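Local coordinates for protein acetolactate synthase isozyme 1 large subunit (Escherichia coli, PDB 6LPI) that belongs to the thiamine diphosphate-dependent enzymes as the large subunit of an acetohydroxy-acid synthase, binding thiamine diphosphate, a magnesium ion and flavin-adenine dinucleotide, at residues L468-H478 with A491-F500; G392-Q400 with I540-P548. All coordinates share one frame; numbering follows the deposited sequence.

Interaction 1 of 2, residues L468-H478 with A491-F500; sequences LMNNEALGLVH and AATYPGKINF. With MG (magnesium ion), chain K; TPP (thiamine diphosphate), chain J.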
loop_
_atom_site.group_PDB
_atom_site.type_symbol
_atom_site.label_atom_id
_atom_site.label_comp_id
_atom_site.label_asym_id
_atom_site.label_seq_id
_atom_site.Cartn_x
_atom_site.Cartn_y
_atom_site.Cartn_z
ATOM N N LEU B 468 0.455 -16.276 -16.830
ATOM C CA LEU B 468 1.257 -17.071 -15.916
ATOM C C LEU B 468 2.619 -17.347 -16.550
ATOM O O LEU B 468 2.710 -18.035 -17.571
ATOM C CB LEU B 468 0.518 -18.361 -15.567
ATOM C CG LEU B 468 1.300 -19.503 -14.917
ATOM C CD1 LEU B 468 1.769 -19.087 -13.540
ATOM C CD2 LEU B 468 0.410 -20.717 -14.792
ATOM N N MET B 469 3.677 -16.783 -15.967
ATOM C CA MET B 469 5.047 -17.157 -16.317
ATOM C C MET B 469 5.444 -18.250 -15.339
ATOM O O MET B 469 5.667 -17.983 -14.156
ATOM C CB MET B 469 6.001 -15.969 -16.224
ATOM C CG MET B 469 5.469 -14.694 -16.818
ATOM S SD MET B 469 6.790 -13.558 -17.260
ATOM C CE MET B 469 5.886 -12.000 -17.310
ATOM N N ASN B 470 5.532 -19.471 -15.823
ATOM C CA ASN B 470 5.727 -20.633 -14.970
ATOM C C ASN B 470 7.175 -21.052 -15.184
ATOM O O ASN B 470 7.514 -21.646 -16.207
ATOM C CB ASN B 470 4.736 -21.729 -15.346
ATOM C CG ASN B 470 5.100 -23.080 -14.786
ATOM O OD1 ASN B 470 5.951 -23.190 -13.896
ATOM N ND2 ASN B 470 4.482 -24.128 -15.326
ATOM N N ASN B 471 8.034 -20.694 -14.228
ATOM C CA ASN B 471 9.449 -21.057 -14.202
ATOM C C ASN B 471 9.727 -22.368 -13.478
ATOM O O ASN B 471 10.899 -22.746 -13.355
ATOM C CB ASN B 471 10.272 -19.935 -13.550
ATOM C CG ASN B 471 9.818 -19.614 -12.149
ATOM O OD1 ASN B 471 8.890 -20.219 -11.627
ATOM N ND2 ASN B 471 10.455 -18.634 -11.541
ATOM N N GLU B 472 8.684 -23.067 -13.026
ATOM C CA GLU B 472 8.785 -24.213 -12.118
ATOM C C GLU B 472 9.851 -23.969 -11.050
ATOM O O GLU B 472 10.814 -24.717 -10.894
ATOM C CB GLU B 472 8.981 -25.509 -12.903
ATOM C CG GLU B 472 8.011 -25.528 -14.115
ATOM C CD GLU B 472 7.711 -26.905 -14.694
ATOM O OE1 GLU B 472 6.523 -27.166 -15.026
ATOM O OE2 GLU B 472 8.632 -27.753 -14.726
ATOM N N ALA B 473 9.637 -22.877 -10.316
ATOM C CA ALA B 473 10.550 -22.344 -9.312
ATOM C C ALA B 473 9.856 -21.220 -8.540
ATOM O O ALA B 473 8.960 -20.540 -9.061
ATOM C CB ALA B 473 11.851 -21.828 -9.942
ATOM N N LEU B 474 10.316 -21.003 -7.301
ATOM C CA LEU B 474 9.966 -19.764 -6.622
ATOM C C LEU B 474 10.606 -18.641 -7.418
ATOM O O LEU B 474 9.894 -17.897 -8.090
ATOM C CB LEU B 474 10.394 -19.788 -5.159
ATOM C CG LEU B 474 9.501 -20.766 -4.371
ATOM C CD1 LEU B 474 10.028 -21.129 -3.000
ATOM C CD2 LEU B 474 8.093 -20.165 -4.227
ATOM N N GLY B 475 11.917 -18.530 -7.440
ATOM C CA GLY B 475 12.448 -17.760 -8.549
ATOM C C GLY B 475 13.156 -16.500 -8.133
ATOM O O GLY B 475 14.288 -16.254 -8.551
ATOM N N LEU B 476 12.471 -15.650 -7.373
ATOM C CA LEU B 476 13.174 -14.531 -6.769
ATOM C C LEU B 476 14.103 -15.068 -5.687
ATOM O O LEU B 476 15.257 -14.634 -5.562
ATOM C CB LEU B 476 12.158 -13.527 -6.237
ATOM C CG LEU B 476 12.484 -12.063 -5.964
ATOM C CD1 LEU B 476 13.175 -11.887 -4.635
ATOM C CD2 LEU B 476 13.312 -11.537 -7.106
ATOM N N VAL B 477 13.623 -16.071 -4.939
ATOM C CA VAL B 477 14.479 -16.830 -4.031
ATOM C C VAL B 477 15.573 -17.538 -4.820
ATOM O O VAL B 477 16.749 -17.466 -4.471
ATOM C CB VAL B 477 13.647 -17.836 -3.208
ATOM C CG1 VAL B 477 14.549 -18.798 -2.479
ATOM C CG2 VAL B 477 12.733 -17.136 -2.222
ATOM N N HIS B 478 15.201 -18.206 -5.920
ATOM C CA HIS B 478 16.177 -18.916 -6.759
ATOM C C HIS B 478 17.337 -18.006 -7.141
ATOM O O HIS B 478 18.508 -18.415 -7.131
ATOM C CB HIS B 478 15.465 -19.432 -8.012
ATOM C CG HIS B 478 16.292 -20.311 -8.894
ATOM N ND1 HIS B 478 17.368 -19.845 -9.619
ATOM C CD2 HIS B 478 16.164 -21.624 -9.208
ATOM C CE1 HIS B 478 17.883 -20.839 -10.323
ATOM N NE2 HIS B 478 17.170 -21.928 -10.093
ATOM N N ALA B 491 15.112 -25.695 -1.651
ATOM C CA ALA B 491 13.702 -25.537 -1.294
ATOM C C ALA B 491 12.985 -24.485 -2.147
ATOM O O ALA B 491 11.994 -23.884 -1.709
ATOM C CB ALA B 491 13.572 -25.192 0.189
ATOM N N ALA B 492 13.456 -24.271 -3.381
ATOM C CA ALA B 492 12.910 -23.235 -4.251
ATOM C C ALA B 492 12.533 -23.739 -5.642
ATOM O O ALA B 492 12.267 -22.920 -6.530
ATOM C CB ALA B 492 13.898 -22.069 -4.377
ATOM N N THR B 493 12.492 -25.049 -5.857
ATOM C CA THR B 493 12.161 -25.615 -7.155
ATOM C C THR B 493 10.987 -26.575 -7.003
ATOM O O THR B 493 10.707 -27.059 -5.902
ATOM C CB THR B 493 13.371 -26.333 -7.773
ATOM O OG1 THR B 493 14.060 -27.065 -6.752
ATOM C CG2 THR B 493 14.321 -25.324 -8.379
ATOM N N TYR B 494 10.249 -26.767 -8.102
ATOM C CA TYR B 494 9.121 -27.681 -8.233
ATOM C C TYR B 494 9.406 -28.707 -9.330
ATOM O O TYR B 494 10.105 -28.399 -10.302
ATOM C CB TYR B 494 7.837 -26.927 -8.584
ATOM C CG TYR B 494 7.423 -25.830 -7.644
ATOM C CD1 TYR B 494 7.059 -26.083 -6.328
ATOM C CD2 TYR B 494 7.420 -24.512 -8.080
ATOM C CE1 TYR B 494 6.681 -25.036 -5.475
ATOM C CE2 TYR B 494 7.052 -23.470 -7.243
ATOM C CZ TYR B 494 6.682 -23.728 -5.952
ATOM O OH TYR B 494 6.312 -22.654 -5.170
ATOM N N PRO B 495 8.852 -29.920 -9.225
ATOM C CA PRO B 495 9.139 -30.954 -10.243
ATOM C C PRO B 495 8.480 -30.732 -11.597
ATOM O O PRO B 495 9.004 -31.212 -12.612
ATOM C CB PRO B 495 8.609 -32.240 -9.596
ATOM C CG PRO B 495 8.364 -31.892 -8.139
ATOM C CD PRO B 495 8.042 -30.445 -8.116
ATOM N N GLY B 496 7.354 -30.028 -11.651
ATOM C CA GLY B 496 6.648 -29.846 -12.901
ATOM C C GLY B 496 5.650 -30.949 -13.176
ATOM O O GLY B 496 5.421 -31.304 -14.340
ATOM N N LYS B 497 5.026 -31.493 -12.134
ATOM C CA LYS B 497 3.928 -32.428 -12.294
ATOM C C LYS B 497 2.621 -31.782 -11.858
ATOM O O LYS B 497 1.717 -32.453 -11.354
ATOM C CB LYS B 497 4.203 -33.703 -11.497
ATOM N N ILE B 498 2.502 -30.480 -12.105
ATOM C CA ILE B 498 1.269 -29.727 -11.927
ATOM C C ILE B 498 0.848 -29.216 -13.296
ATOM O O ILE B 498 1.648 -28.580 -13.990
ATOM C CB ILE B 498 1.469 -28.565 -10.943
ATOM C CG1 ILE B 498 1.709 -29.123 -9.542
ATOM C CG2 ILE B 498 0.263 -27.636 -10.968
ATOM C CD1 ILE B 498 0.929 -30.397 -9.231
ATOM N N ASN B 499 -0.383 -29.501 -13.698
ATOM C CA ASN B 499 -0.907 -29.002 -14.959
ATOM C C ASN B 499 -1.815 -27.812 -14.663
ATOM O O ASN B 499 -2.927 -27.980 -14.154
ATOM C CB ASN B 499 -1.642 -30.115 -15.703
ATOM C CG ASN B 499 -2.253 -29.653 -17.012
ATOM O OD1 ASN B 499 -2.581 -28.485 -17.210
ATOM N ND2 ASN B 499 -2.376 -30.576 -17.928
ATOM N N PHE B 500 -1.348 -26.610 -15.006
ATOM C CA PHE B 500 -2.118 -25.403 -14.714
ATOM C C PHE B 500 -3.304 -25.206 -15.660
ATOM O O PHE B 500 -4.321 -24.632 -15.249
ATOM C CB PHE B 500 -1.203 -24.182 -14.758
ATOM C CG PHE B 500 -0.354 -24.022 -13.534
ATOM C CD1 PHE B 500 -0.857 -23.418 -12.398
ATOM C CD2 PHE B 500 0.956 -24.492 -13.517
ATOM C CE1 PHE B 500 -0.061 -23.265 -11.258
ATOM C CE2 PHE B 500 1.748 -24.351 -12.384
ATOM C CZ PHE B 500 1.233 -23.736 -11.254
HETATM MG MG MG K . 7.611 -18.577 -11.226
HETATM N "N1'" TPP J . 5.906 -16.287 1.180
HETATM C "C2'" TPP J . 4.978 -15.300 0.900
HETATM C CM2 TPP J . 3.539 -15.447 1.299
HETATM N "N3'" TPP J . 5.351 -14.149 0.253
HETATM C "C4'" TPP J . 6.653 -13.943 -0.106
HETATM N "N4'" TPP J . 6.943 -12.794 -0.718
HETATM C "C5'" TPP J . 7.602 -14.931 0.170
HETATM C "C6'" TPP J . 7.213 -16.102 0.813
HETATM C "C7'" TPP J . 9.048 -14.758 -0.250
HETATM N N3 TPP J . 9.095 -14.750 -1.688
HETATM C C2 TPP J . 9.104 -13.591 -2.428
HETATM S S1 TPP J . 9.141 -13.817 -4.006
HETATM C C5 TPP J . 9.151 -15.421 -3.815
HETATM C C4 TPP J . 9.112 -15.829 -2.505
HETATM C CM4 TPP J . 9.115 -17.269 -2.117
HETATM C C6 TPP J . 9.187 -16.292 -5.048
HETATM C C7 TPP J . 8.085 -15.923 -6.041
HETATM O O7 TPP J . 7.629 -17.113 -6.647
HETATM P PA TPP J . 6.849 -17.097 -8.060
HETATM O O1A TPP J . 5.366 -16.930 -7.868
HETATM O O2A TPP J . 7.202 -18.412 -8.729
HETATM O O3A TPP J . 7.364 -15.817 -8.890
HETATM P PB TPP J . 8.665 -15.843 -9.875
HETATM O O1B TPP J . 8.450 -14.837 -11.007
HETATM O O2B TPP J . 9.946 -15.507 -9.152
HETATM O O3B TPP J . 8.865 -17.249 -10.400
#
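Leu468 holds its CG anti to the backbone N (chi1 165°), which lays CD2 over one face of the Phe500 ring; Phe500 swings that ring beside its own backbone N (chi1 -78°) to receive it. The contact contains the second half of the family's GDG-NN thiamine diphosphate-binding motif, the asparagines Asn470 and Asn471; the GDG half starts at the end of strand 438-443. Leu468 CD2 makes a CH-pi contact 4.0 Å from the Phe500 ring centroid, the side chains crossing at about a right angle, while Ile498 CG2 covers the opposite face. Asn470 turns its amide obliquely toward the same ring; ND2 is hydrogen-bonded to His537, and OD1 accepts from Glu472 N at 2.9 Å, an Asx turn that starts on the last residue of strand 464-470. Beyond it the backbones meet in a single beta bridge between Ala473 and Thr493. Leu474 N donates to Ala492 O (2.8 Å, 161° at the hydrogen). The Tyr494 ring leans obliquely against the Glu472-Leu474 backbone, bringing its OH to the CD2 branch of Leu474. The Glu472 carboxylate lies beside the backbone of Gly496, with OE2 3.4 Å from Gly496 CA. Val477 divides its branches: CG1 packs on Ala492 CB at 3.8 Å, and CG2 faces the thiamine diphosphate methyl CM4 at 3.6 Å. In the same segment, Asn471 OD1 binds the magnesium ion at 2.1 Å, alongside Asp444 and the diphosphate oxygens O2A and O3B.

Interaction 2 of 2, residues G392-Q400 with I540-P548; sequences GQHQMWTAQ and IDAEEKVYP. With TPP (thiamine diphosphate), chain J.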
loop_
_atom_site.group_PDB
_atom_site.type_symbol
_atom_site.label_atom_id
_atom_site.label_comp_id
_atom_site.label_asym_id
_atom_site.label_seq_id
_atom_site.Cartn_x
_atom_site.Cartn_y
_atom_site.Cartn_z
ATOM N N GLY B 392 7.527 -11.570 -7.271
ATOM C CA GLY B 392 8.663 -12.410 -7.673
ATOM C C GLY B 392 9.360 -11.840 -8.909
ATOM O O GLY B 392 9.294 -10.637 -9.178
ATOM N N GLN B 393 10.013 -12.726 -9.667
ATOM C CA GLN B 393 10.729 -12.255 -10.847
ATOM C C GLN B 393 9.777 -11.730 -11.914
ATOM O O GLN B 393 10.045 -10.694 -12.534
ATOM C CB GLN B 393 11.568 -13.372 -11.464
ATOM C CG GLN B 393 12.565 -14.085 -10.603
ATOM C CD GLN B 393 13.412 -15.035 -11.431
ATOM O OE1 GLN B 393 12.895 -15.928 -12.111
ATOM N NE2 GLN B 393 14.721 -14.790 -11.443
ATOM N N HIS B 394 8.642 -12.420 -12.121
ATOM C CA HIS B 394 7.674 -11.995 -13.131
ATOM C C HIS B 394 7.177 -10.577 -12.868
ATOM O O HIS B 394 6.949 -9.809 -13.812
ATOM C CB HIS B 394 6.499 -12.972 -13.168
ATOM C CG HIS B 394 5.662 -12.967 -11.924
ATOM N ND1 HIS B 394 5.942 -13.759 -10.830
ATOM C CD2 HIS B 394 4.569 -12.238 -11.588
ATOM C CE1 HIS B 394 5.055 -13.519 -9.877
ATOM N NE2 HIS B 394 4.211 -12.599 -10.312
ATOM N N GLN B 395 7.008 -10.218 -11.588
ATOM C CA GLN B 395 6.584 -8.873 -11.202
ATOM C C GLN B 395 7.649 -7.835 -11.567
ATOM O O GLN B 395 7.330 -6.778 -12.119
ATOM C CB GLN B 395 6.277 -8.826 -9.702
ATOM C CG GLN B 395 6.248 -7.425 -9.047
ATOM C CD GLN B 395 6.196 -7.492 -7.509
ATOM O OE1 GLN B 395 6.692 -8.450 -6.918
ATOM N NE2 GLN B 395 5.620 -6.477 -6.865
ATOM N N MET B 396 8.926 -8.076 -11.200
ATOM C CA MET B 396 9.946 -7.090 -11.548
ATOM C C MET B 396 10.100 -6.977 -13.060
ATOM O O MET B 396 10.281 -5.875 -13.589
ATOM C CB MET B 396 11.272 -7.425 -10.870
ATOM C CG MET B 396 11.288 -7.255 -9.333
ATOM S SD MET B 396 10.147 -5.994 -8.627
ATOM C CE MET B 396 10.711 -4.456 -9.339
ATOM N N TRP B 397 10.034 -8.107 -13.772
ATOM C CA TRP B 397 10.087 -8.080 -15.235
ATOM C C TRP B 397 8.957 -7.223 -15.801
ATOM O O TRP B 397 9.176 -6.401 -16.707
ATOM C CB TRP B 397 10.021 -9.504 -15.798
ATOM C CG TRP B 397 11.262 -10.343 -15.623
ATOM C CD1 TRP B 397 12.552 -9.907 -15.583
ATOM C CD2 TRP B 397 11.316 -11.769 -15.478
ATOM N NE1 TRP B 397 13.411 -10.973 -15.419
ATOM C CE2 TRP B 397 12.675 -12.127 -15.349
ATOM C CE3 TRP B 397 10.348 -12.778 -15.446
ATOM C CZ2 TRP B 397 13.089 -13.457 -15.201
ATOM C CZ3 TRP B 397 10.763 -14.093 -15.295
ATOM C CH2 TRP B 397 12.119 -14.420 -15.176
ATOM N N THR B 398 7.735 -7.407 -15.278
ATOM C CA THR B 398 6.596 -6.622 -15.753
ATOM C C THR B 398 6.768 -5.141 -15.452
ATOM O O THR B 398 6.528 -4.290 -16.315
ATOM C CB THR B 398 5.301 -7.123 -15.126
ATOM O OG1 THR B 398 5.198 -8.537 -15.319
ATOM C CG2 THR B 398 4.118 -6.439 -15.773
ATOM N N ALA B 399 7.187 -4.817 -14.230
ATOM C CA ALA B 399 7.455 -3.429 -13.874
ATOM C C ALA B 399 8.481 -2.816 -14.817
ATOM O O ALA B 399 8.358 -1.651 -15.218
ATOM C CB ALA B 399 7.954 -3.356 -12.427
ATOM N N GLN B 400 9.482 -3.607 -15.211
ATOM C CA GLN B 400 10.539 -3.101 -16.069
ATOM C C GLN B 400 10.043 -2.831 -17.486
ATOM O O GLN B 400 10.403 -1.812 -18.080
ATOM C CB GLN B 400 11.701 -4.089 -16.108
ATOM C CG GLN B 400 12.488 -4.242 -14.835
ATOM C CD GLN B 400 13.620 -5.247 -14.984
ATOM O OE1 GLN B 400 13.689 -5.982 -15.976
ATOM N NE2 GLN B 400 14.522 -5.274 -14.009
ATOM N N ILE B 540 9.095 -20.878 -18.788
ATOM C CA ILE B 540 10.260 -19.991 -18.767
ATOM C C ILE B 540 11.376 -20.713 -18.027
ATOM O O ILE B 540 11.127 -21.369 -17.011
ATOM C CB ILE B 540 9.921 -18.631 -18.110
ATOM C CG1 ILE B 540 9.042 -17.783 -19.036
ATOM C CG2 ILE B 540 11.170 -17.865 -17.683
ATOM C CD1 ILE B 540 8.870 -16.365 -18.554
ATOM N N ASP B 541 12.610 -20.597 -18.535
ATOM C CA ASP B 541 13.737 -21.293 -17.916
ATOM C C ASP B 541 13.946 -20.770 -16.501
ATOM O O ASP B 541 13.897 -19.561 -16.263
ATOM C CB ASP B 541 15.012 -21.107 -18.746
ATOM N N ALA B 542 14.139 -21.682 -15.545
ATOM C CA ALA B 542 14.250 -21.229 -14.158
ATOM C C ALA B 542 15.545 -20.459 -13.897
ATOM O O ALA B 542 15.621 -19.717 -12.912
ATOM C CB ALA B 542 14.143 -22.416 -13.196
ATOM N N GLU B 543 16.546 -20.593 -14.773
ATOM C CA GLU B 543 17.829 -19.916 -14.634
ATOM C C GLU B 543 17.778 -18.452 -15.046
ATOM O O GLU B 543 18.764 -17.731 -14.828
ATOM C CB GLU B 543 18.899 -20.638 -15.461
ATOM N N GLU B 544 16.658 -17.989 -15.603
ATOM C CA GLU B 544 16.579 -16.612 -16.064
ATOM C C GLU B 544 16.529 -15.662 -14.876
ATOM O O GLU B 544 16.130 -16.030 -13.770
ATOM C CB GLU B 544 15.347 -16.401 -16.941
ATOM C CG GLU B 544 15.153 -17.418 -18.053
ATOM C CD GLU B 544 15.749 -16.984 -19.384
ATOM O OE1 GLU B 544 16.117 -15.794 -19.525
ATOM O OE2 GLU B 544 15.838 -17.844 -20.295
ATOM N N LYS B 545 16.981 -14.432 -15.106
ATOM C CA LYS B 545 17.267 -13.511 -14.017
ATOM C C LYS B 545 16.548 -12.191 -14.231
ATOM O O LYS B 545 16.128 -11.860 -15.337
ATOM C CB LYS B 545 18.782 -13.270 -13.888
ATOM C CG LYS B 545 19.577 -14.522 -13.543
ATOM C CD LYS B 545 19.356 -14.896 -12.088
ATOM C CE LYS B 545 20.015 -16.221 -11.744
ATOM N NZ LYS B 545 19.073 -17.369 -11.953
ATOM N N VAL B 546 16.393 -11.450 -13.139
ATOM C CA VAL B 546 15.949 -10.059 -13.172
ATOM C C VAL B 546 17.188 -9.207 -12.974
ATOM O O VAL B 546 17.790 -9.214 -11.898
ATOM C CB VAL B 546 14.879 -9.756 -12.114
ATOM C CG1 VAL B 546 14.338 -8.369 -12.322
ATOM C CG2 VAL B 546 13.744 -10.755 -12.229
ATOM N N TYR B 547 17.598 -8.517 -14.029
ATOM C CA TYR B 547 18.760 -7.650 -13.977
ATOM C C TYR B 547 18.377 -6.232 -14.395
ATOM O O TYR B 547 17.480 -6.038 -15.220
ATOM C CB TYR B 547 19.895 -8.172 -14.874
ATOM C CG TYR B 547 20.639 -9.374 -14.309
ATOM C CD1 TYR B 547 21.001 -9.436 -12.963
ATOM C CD2 TYR B 547 20.999 -10.449 -15.134
ATOM C CE1 TYR B 547 21.685 -10.540 -12.450
ATOM C CE2 TYR B 547 21.695 -11.549 -14.631
ATOM C CZ TYR B 547 22.033 -11.589 -13.290
ATOM O OH TYR B 547 22.713 -12.686 -12.802
ATOM N N PRO B 548 19.029 -5.218 -13.828
ATOM C CA PRO B 548 20.041 -5.413 -12.783
ATOM C C PRO B 548 19.436 -5.645 -11.399
ATOM O O PRO B 548 18.254 -5.386 -11.176
ATOM C CB PRO B 548 20.852 -4.120 -12.836
ATOM C CG PRO B 548 19.926 -3.096 -13.399
ATOM C CD PRO B 548 18.919 -3.815 -14.262
HETATM N "N1'" TPP J . 5.906 -16.287 1.180
HETATM C "C2'" TPP J . 4.978 -15.300 0.900
HETATM C CM2 TPP J . 3.539 -15.447 1.299
HETATM N "N3'" TPP J . 5.351 -14.149 0.253
HETATM C "C4'" TPP J . 6.653 -13.943 -0.106
HETATM N "N4'" TPP J . 6.943 -12.794 -0.718
HETATM C "C5'" TPP J . 7.602 -14.931 0.170
HETATM C "C6'" TPP J . 7.213 -16.102 0.813
HETATM C "C7'" TPP J . 9.048 -14.758 -0.250
HETATM N N3 TPP J . 9.095 -14.750 -1.688
HETATM C C2 TPP J . 9.104 -13.591 -2.428
HETATM S S1 TPP J . 9.141 -13.817 -4.006
HETATM C C5 TPP J . 9.151 -15.421 -3.815
HETATM C C4 TPP J . 9.112 -15.829 -2.505
HETATM C CM4 TPP J . 9.115 -17.269 -2.117
HETATM C C6 TPP J . 9.187 -16.292 -5.048
HETATM C C7 TPP J . 8.085 -15.923 -6.041
HETATM O O7 TPP J . 7.629 -17.113 -6.647
HETATM P PA TPP J . 6.849 -17.097 -8.060
HETATM O O1A TPP J . 5.366 -16.930 -7.868
HETATM O O2A TPP J . 7.202 -18.412 -8.729
HETATM O O3A TPP J . 7.364 -15.817 -8.890
HETATM P PB TPP J . 8.665 -15.843 -9.875
HETATM O O1B TPP J . 8.450 -14.837 -11.007
HETATM O O2B TPP J . 9.946 -15.507 -9.152
HETATM O O3B TPP J . 8.865 -17.249 -10.400
#
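The diphosphate-binding N-terminus of helix 393-401 meets the loop after strand 534-539 through Gln393, Trp397 and Gln400, side chains one turn apart that each donate to a backbone carbonyl. Gln393, extended beyond CG, carries NE2 to Glu544 O at 3.0 Å. The indole NE1 of Trp397 reaches Lys545 O at 2.9 Å; the acceptor lies in the ring plane, but the donor stands above the carbonyl plane. Gln400 NE2 makes a longer bond to Tyr547 O, 3.3 Å, and its OE1 is held by Tyr371. Val546 packs among these three side chains. Its CG1, anti to the backbone N (chi1 -172°), packs on Met396 CB, whereas CG2 lies over the indole face, 3.6 Å from the centroid of the five-membered ring. The same helix start grips thiamine diphosphate: Gln393 N donates to O2B at 2.8 Å, and His394 gives both N and ND1 to O1B. Met396 touches the bound flavin-adenine dinucleotide. Around the contact, Trp397 stacks on His370 and meets Tyr371 edge-to-face at helix 370-378, Met469 of strand 464-470 packs against the indole, and Lys545 lies along helix 476-484.

Interactions 1 and 2 have centres 13 Å apart and join at the cofactor end of one six-stranded parallel sheet. Along the chain, 392-400 comes first, then 468-478 and 491-500, and finally 540-548, so interaction 1 is nested inside the loop that interaction 2 closes. Strands 464-470 and 534-539 are neighbours in the sheet, and their exits still meet through a probable hydrogen bond from Ile540 N to Asn470 O. Gln393 packs against Gly475 and Leu476, bringing two helix starts together at the diphosphate. The two contacts thus meet at thiamine diphosphate, interaction 1 adding the magnesium site and interaction 2 touching flavin-adenine dinucleotide.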